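Local coordinates for protein pyridoxal kinase (Lactobacillus plantarum, PDB 3H74) that probably phosphorylates pyridoxal to pyridoxal 5'-phosphate, using ATP as the phosphate donor, at residues L7-L12 and A78-V83; A35-S40 and S58-Q63. One frame throughout, in Å; residues are numbered along the deposited sequence.

Contact 1 (L7-L12 and A78-V83)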
loop_
_atom_site.group_PDB
_atom_site.type_symbol
_atom_site.label_atom_id
_atom_site.label_comp_id
_atom_site.label_asym_id
_atom_site.label_seq_id
_atom_site.Cartn_x
_atom_site.Cartn_y
_atom_site.Cartn_z
ATOM N N LEU A 7 -9.779 4.003 -7.750
ATOM C CA LEU A 7 -8.548 4.502 -8.322
ATOM C C LEU A 7 -7.386 3.826 -7.609
ATOM O O LEU A 7 -7.334 3.802 -6.377
ATOM C CB LEU A 7 -8.462 6.013 -8.103
ATOM C CG LEU A 7 -7.138 6.707 -8.429
ATOM C CD1 LEU A 7 -6.766 6.549 -9.912
ATOM C CD2 LEU A 7 -7.194 8.173 -8.035
ATOM N N VAL A 8 -6.458 3.277 -8.382
ATOM C CA VAL A 8 -5.211 2.748 -7.825
ATOM C C VAL A 8 -4.071 3.461 -8.519
ATOM O O VAL A 8 -3.897 3.291 -9.736
ATOM C CB VAL A 8 -5.068 1.214 -8.006
ATOM C CG1 VAL A 8 -3.792 0.723 -7.339
ATOM C CG2 VAL A 8 -6.281 0.504 -7.440
ATOM N N ALA A 9 -3.316 4.261 -7.766
ATOM C CA ALA A 9 -2.195 5.002 -8.329
ATOM C C ALA A 9 -0.912 4.509 -7.683
ATOM O O ALA A 9 -0.699 4.709 -6.482
ATOM C CB ALA A 9 -2.368 6.495 -8.115
ATOM N N GLU A 10 -0.086 3.829 -8.481
ATOM C CA GLU A 10 1.215 3.338 -8.040
ATOM C C GLU A 10 2.022 2.972 -9.267
ATOM O O GLU A 10 1.555 3.129 -10.389
ATOM C CB GLU A 10 1.081 2.168 -7.050
ATOM C CG GLU A 10 0.370 0.947 -7.603
ATOM C CD GLU A 10 -0.183 0.065 -6.508
ATOM O OE1 GLU A 10 -0.605 0.584 -5.454
ATOM O OE2 GLU A 10 -0.245 -1.149 -6.709
ATOM N N ASP A 11 3.241 2.492 -9.065
ATOM C CA ASP A 11 4.097 2.186 -10.205
ATOM C C ASP A 11 3.595 0.975 -10.975
ATOM O O ASP A 11 2.954 0.085 -10.404
ATOM C CB ASP A 11 5.525 1.940 -9.735
ATOM C CG ASP A 11 5.602 0.839 -8.692
ATOM O OD1 ASP A 11 5.139 1.053 -7.568
ATOM O OD2 ASP A 11 6.101 -0.271 -9.005
ATOM N N LEU A 12 3.887 0.953 -12.268
ATOM C CA LEU A 12 3.694 -0.227 -13.096
ATOM C C LEU A 12 5.048 -0.620 -13.665
ATOM O O LEU A 12 5.652 0.141 -14.431
ATOM C CB LEU A 12 2.706 0.049 -14.231
ATOM C CG LEU A 12 2.542 -1.086 -15.245
ATOM C CD1 LEU A 12 2.012 -2.356 -14.591
ATOM C CD2 LEU A 12 1.617 -0.649 -16.369
ATOM N N ALA A 78 -10.053 5.165 -3.364
ATOM C CA ALA A 78 -8.712 5.306 -3.916
ATOM C C ALA A 78 -7.695 4.622 -3.030
ATOM O O ALA A 78 -7.802 4.662 -1.795
ATOM C CB ALA A 78 -8.344 6.770 -4.088
ATOM N N LEU A 79 -6.723 3.996 -3.693
ATOM C CA LEU A 79 -5.552 3.424 -3.058
ATOM C C LEU A 79 -4.335 4.052 -3.711
ATOM O O LEU A 79 -4.191 4.015 -4.939
ATOM C CB LEU A 79 -5.518 1.907 -3.256
ATOM C CG LEU A 79 -4.213 1.172 -2.939
ATOM C CD1 LEU A 79 -3.828 1.309 -1.471
ATOM C CD2 LEU A 79 -4.323 -0.288 -3.325
ATOM N N ILE A 80 -3.461 4.627 -2.896
ATOM C CA ILE A 80 -2.230 5.229 -3.408
ATOM C C ILE A 80 -1.052 4.444 -2.866
ATOM O O ILE A 80 -0.907 4.314 -1.641
ATOM C CB ILE A 80 -2.074 6.730 -3.000
ATOM C CG1 ILE A 80 -3.379 7.520 -3.204
ATOM C CG2 ILE A 80 -0.880 7.357 -3.709
ATOM C CD1 ILE A 80 -3.922 7.562 -4.634
ATOM N N GLY A 81 -0.239 3.903 -3.767
ATOM C CA GLY A 81 1.004 3.234 -3.396
ATOM C C GLY A 81 2.189 4.117 -3.734
ATOM O O GLY A 81 2.119 5.333 -3.598
ATOM N N TYR A 82 3.284 3.500 -4.170
ATOM C CA TYR A 82 4.494 4.237 -4.534
ATOM C C TYR A 82 4.180 5.388 -5.489
ATOM O O TYR A 82 3.552 5.180 -6.530
ATOM C CB TYR A 82 5.507 3.289 -5.188
ATOM C CG TYR A 82 6.755 3.971 -5.703
ATOM C CD1 TYR A 82 7.912 4.021 -4.932
ATOM C CD2 TYR A 82 6.779 4.561 -6.967
ATOM C CE1 TYR A 82 9.066 4.646 -5.409
ATOM C CE2 TYR A 82 7.927 5.198 -7.447
ATOM C CZ TYR A 82 9.061 5.231 -6.654
ATOM O OH TYR A 82 10.220 5.840 -7.101
ATOM N N VAL A 83 4.644 6.587 -5.145
ATOM C CA VAL A 83 4.447 7.766 -5.996
ATOM C C VAL A 83 5.766 8.129 -6.684
ATOM O O VAL A 83 5.884 8.015 -7.909
ATOM C CB VAL A 83 3.838 8.961 -5.219
ATOM C CG1 VAL A 83 3.694 10.158 -6.133
ATOM C CG2 VAL A 83 2.485 8.587 -4.646
HETATM O O HOH W 1 3.542 0.658 -5.121
#
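Asp-11 and Tyr-82 meet through their first torsions: CG of Asp-11 lies between its own backbone N and carbonyl carbon (chi1 56°), whereas CG of Tyr-82 is anti to its N (chi1 175°). The two side chains cross at about a right angle, the carboxylate plane turned 83° from the ring, and Asp-11 OD1 comes 3.3 Å from Tyr-82 CB. They stand in the central parallel sheet of a ribokinase-like fold, where strand 77-80 gives way to a loop while its neighbour, strand 4-13, runs on. Before that point the pairing is regular. Leu-79 N donates to Leu-7 O at 2.8 Å, and Ala-9 N to Leu-79 O at 3.0 Å, both bonds nearly straight. The third, from Gly-81 N to Ala-9 O, is 2.9 Å long and comes from the first residue of the loop, Gly-81 to Val-83, that follows the strand's end at Ile-80. On one face of the sheet Val-8 and Leu-79 lie side by side, pointing the same way, and Val-8 goes on to touch Leu-20 and Leu-27 of helix 19-29. On the other, Ala-9 CB packs against Ile-80 CD1 at 4.0 Å, and Ile-80 continues onto Ile-92 of helix 86-98. Glu-10 sets its CB and OE1 against the backbone of Gly-81, OE1 lying 3.7 Å from Gly-81 CA. In the carboxylate of Asp-11, OD2 bonds to Ser-19 OG, and OD1 accepts a hydrogen bond from a water at 2.9 Å, which in turn accepts one from Tyr-82 N.

Contact 2 (A35-S40 and S58-Q63); sequences AALPTS and STWLPQ
Leu-61 and Trp-60 reach Leu-37, Pro-38 and Thr-39 from the segment leading into helix 61-70, and their contacts differ in how deeply they are buried. The tight part belongs to Leu-61, whose CD1 lies 3.3 Å from Pro-38 O and whose CG lies 4.1 Å from Leu-37 CD2. The same side chain also touches Leu-88 and Ile-92 of helix 86-98, so it is enclosed on more than the strand side. Leu-37, with CG anti to its backbone N (chi1 -179°), extends further under helix 61-70 to Val-64, Phe-65 and Trp-68. Trp-60 forms the solvent side. It slides past Leu-37 in the opposite direction, presenting CZ3 at 3.6 Å from Leu-37 CD1, while Pro-38 O sits at the ring's edge, in its plane, 3.7 Å from Trp-60 CZ3. Among the exposed residues, Gln-63 NE2 turns back to Thr-59 O at 2.9 Å, with the donor 42° out of the carbonyl plane. Apolar packing, without polar bonds between the two segments, joins residues 58-63 to the central sheet of the alpha/beta/alpha ribokinase-like fold.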
loop_
_atom_site.group_PDB
_atom_site.type_symbol
_atom_site.label_atom_id
_atom_site.label_comp_id
_atom_site.label_asym_id
_atom_site.label_seq_id
_atom_site.Cartn_x
_atom_site.Cartn_y
_atom_site.Cartn_z
ATOM N N ALA A 35 -9.490 1.983 -11.872
ATOM C CA ALA A 35 -8.795 2.997 -12.654
ATOM C C ALA A 35 -7.318 2.801 -12.306
ATOM O O ALA A 35 -6.879 3.136 -11.202
ATOM C CB ALA A 35 -9.282 4.394 -12.294
ATOM N N ALA A 36 -6.580 2.207 -13.237
ATOM C CA ALA A 36 -5.207 1.768 -12.983
ATOM C C ALA A 36 -4.236 2.829 -13.485
ATOM O O ALA A 36 -3.943 2.894 -14.680
ATOM C CB ALA A 36 -4.951 0.422 -13.667
ATOM N N LEU A 37 -3.755 3.656 -12.565
ATOM C CA LEU A 37 -2.958 4.823 -12.921
ATOM C C LEU A 37 -1.481 4.664 -12.552
ATOM O O LEU A 37 -1.115 4.781 -11.381
ATOM C CB LEU A 37 -3.525 6.059 -12.227
ATOM C CG LEU A 37 -2.798 7.367 -12.531
ATOM C CD1 LEU A 37 -2.891 7.695 -14.005
ATOM C CD2 LEU A 37 -3.344 8.516 -11.694
ATOM N N PRO A 38 -0.613 4.414 -13.547
ATOM C CA PRO A 38 0.814 4.373 -13.230
ATOM C C PRO A 38 1.342 5.729 -12.767
ATOM O O PRO A 38 1.079 6.748 -13.406
ATOM C CB PRO A 38 1.463 3.982 -14.572
ATOM C CG PRO A 38 0.352 3.293 -15.346
ATOM C CD PRO A 38 -0.868 4.091 -14.962
ATOM N N THR A 39 2.091 5.725 -11.669
ATOM C CA THR A 39 2.802 6.916 -11.216
ATOM C C THR A 39 4.206 6.952 -11.822
ATOM O O THR A 39 4.851 8.003 -11.846
ATOM C CB THR A 39 2.900 6.939 -9.689
ATOM O OG1 THR A 39 3.425 5.681 -9.268
ATOM C CG2 THR A 39 1.538 7.140 -9.044
ATOM N N SER A 40 4.651 5.787 -12.293
ATOM C CA SER A 40 5.949 5.567 -12.923
ATOM C C SER A 40 5.743 4.326 -13.788
ATOM O O SER A 40 4.953 3.451 -13.419
ATOM C CB SER A 40 7.025 5.298 -11.864
ATOM O OG SER A 40 8.306 5.097 -12.453
ATOM N N SER A 58 5.880 12.604 -14.522
ATOM C CA SER A 58 5.603 13.825 -13.757
ATOM C C SER A 58 4.783 14.861 -14.534
ATOM O O SER A 58 4.000 15.594 -13.932
ATOM C CB SER A 58 6.888 14.453 -13.222
ATOM O OG SER A 58 7.745 14.800 -14.289
ATOM N N THR A 59 4.962 14.921 -15.854
ATOM C CA THR A 59 4.188 15.861 -16.675
ATOM C C THR A 59 2.901 15.248 -17.218
ATOM O O THR A 59 2.061 15.966 -17.752
ATOM C CB THR A 59 5.009 16.457 -17.861
ATOM O OG1 THR A 59 5.317 15.440 -18.817
ATOM C CG2 THR A 59 6.286 17.110 -17.376
ATOM N N TRP A 60 2.750 13.927 -17.078
ATOM C CA TRP A 60 1.552 13.234 -17.552
ATOM C C TRP A 60 0.424 13.236 -16.517
ATOM O O TRP A 60 -0.716 13.531 -16.872
ATOM C CB TRP A 60 1.885 11.808 -18.012
ATOM C CG TRP A 60 0.703 11.025 -18.546
ATOM C CD1 TRP A 60 -0.029 11.284 -19.685
ATOM C CD2 TRP A 60 0.150 9.833 -17.981
ATOM N NE1 TRP A 60 -1.006 10.328 -19.848
ATOM C CE2 TRP A 60 -0.916 9.423 -18.819
ATOM C CE3 TRP A 60 0.447 9.069 -16.845
ATOM C CZ2 TRP A 60 -1.691 8.286 -18.542
ATOM C CZ3 TRP A 60 -0.331 7.947 -16.567
ATOM C CH2 TRP A 60 -1.387 7.573 -17.405
ATOM N N LEU A 61 0.709 12.904 -15.252
ATOM C CA LEU A 61 -0.361 12.855 -14.247
ATOM C C LEU A 61 -1.205 14.135 -14.168
ATOM O O LEU A 61 -2.424 14.047 -14.061
ATOM C CB LEU A 61 0.142 12.447 -12.850
ATOM C CG LEU A 61 -0.167 11.003 -12.449
ATOM C CD1 LEU A 61 0.571 10.023 -13.337
ATOM C CD2 LEU A 61 0.158 10.745 -10.979
ATOM N N PRO A 62 -0.566 15.329 -14.217
ATOM C CA PRO A 62 -1.413 16.529 -14.214
ATOM C C PRO A 62 -2.413 16.564 -15.373
ATOM O O PRO A 62 -3.545 17.013 -15.200
ATOM C CB PRO A 62 -0.398 17.677 -14.319
ATOM C CG PRO A 62 0.888 17.112 -13.809
ATOM C CD PRO A 62 0.870 15.675 -14.224
ATOM N N GLN A 63 -1.994 16.081 -16.537
ATOM C CA GLN A 63 -2.880 16.013 -17.695
ATOM C C GLN A 63 -3.987 14.984 -17.518
ATOM O O GLN A 63 -5.117 15.189 -17.951
ATOM C CB GLN A 63 -2.083 15.679 -18.940
ATOM C CG GLN A 63 -0.936 16.625 -19.234
ATOM C CD GLN A 63 -0.244 16.250 -20.515
ATOM O OE1 GLN A 63 -0.877 16.143 -21.568
ATOM N NE2 GLN A 63 1.064 16.018 -20.430
#

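Contact 1 and contact 2 have centres 9 Å apart and share one sheet, in which strands 4-13 and 32-42 are neighbours. Contact 2 is nested within the chain loop that contact 1 closes, and helix 61-70 leads on to strand 77-80. Two probable hydrogen bonds tie them: Val-8 N to Ala-35 O at 2.9 Å, between the strands, and Thr-39 OG1 with Tyr-82 O at 2.8 Å, where strand 32-42 turns a corner and the chain after strand 77-80 becomes loop. Helix 86-98 is shared too, touching Ile-80 of contact 1 and Leu-61 of contact 2. In ribokinase-like enzymes the substrate pocket lies at the C-terminal ends of the central strands, and the same is probable here.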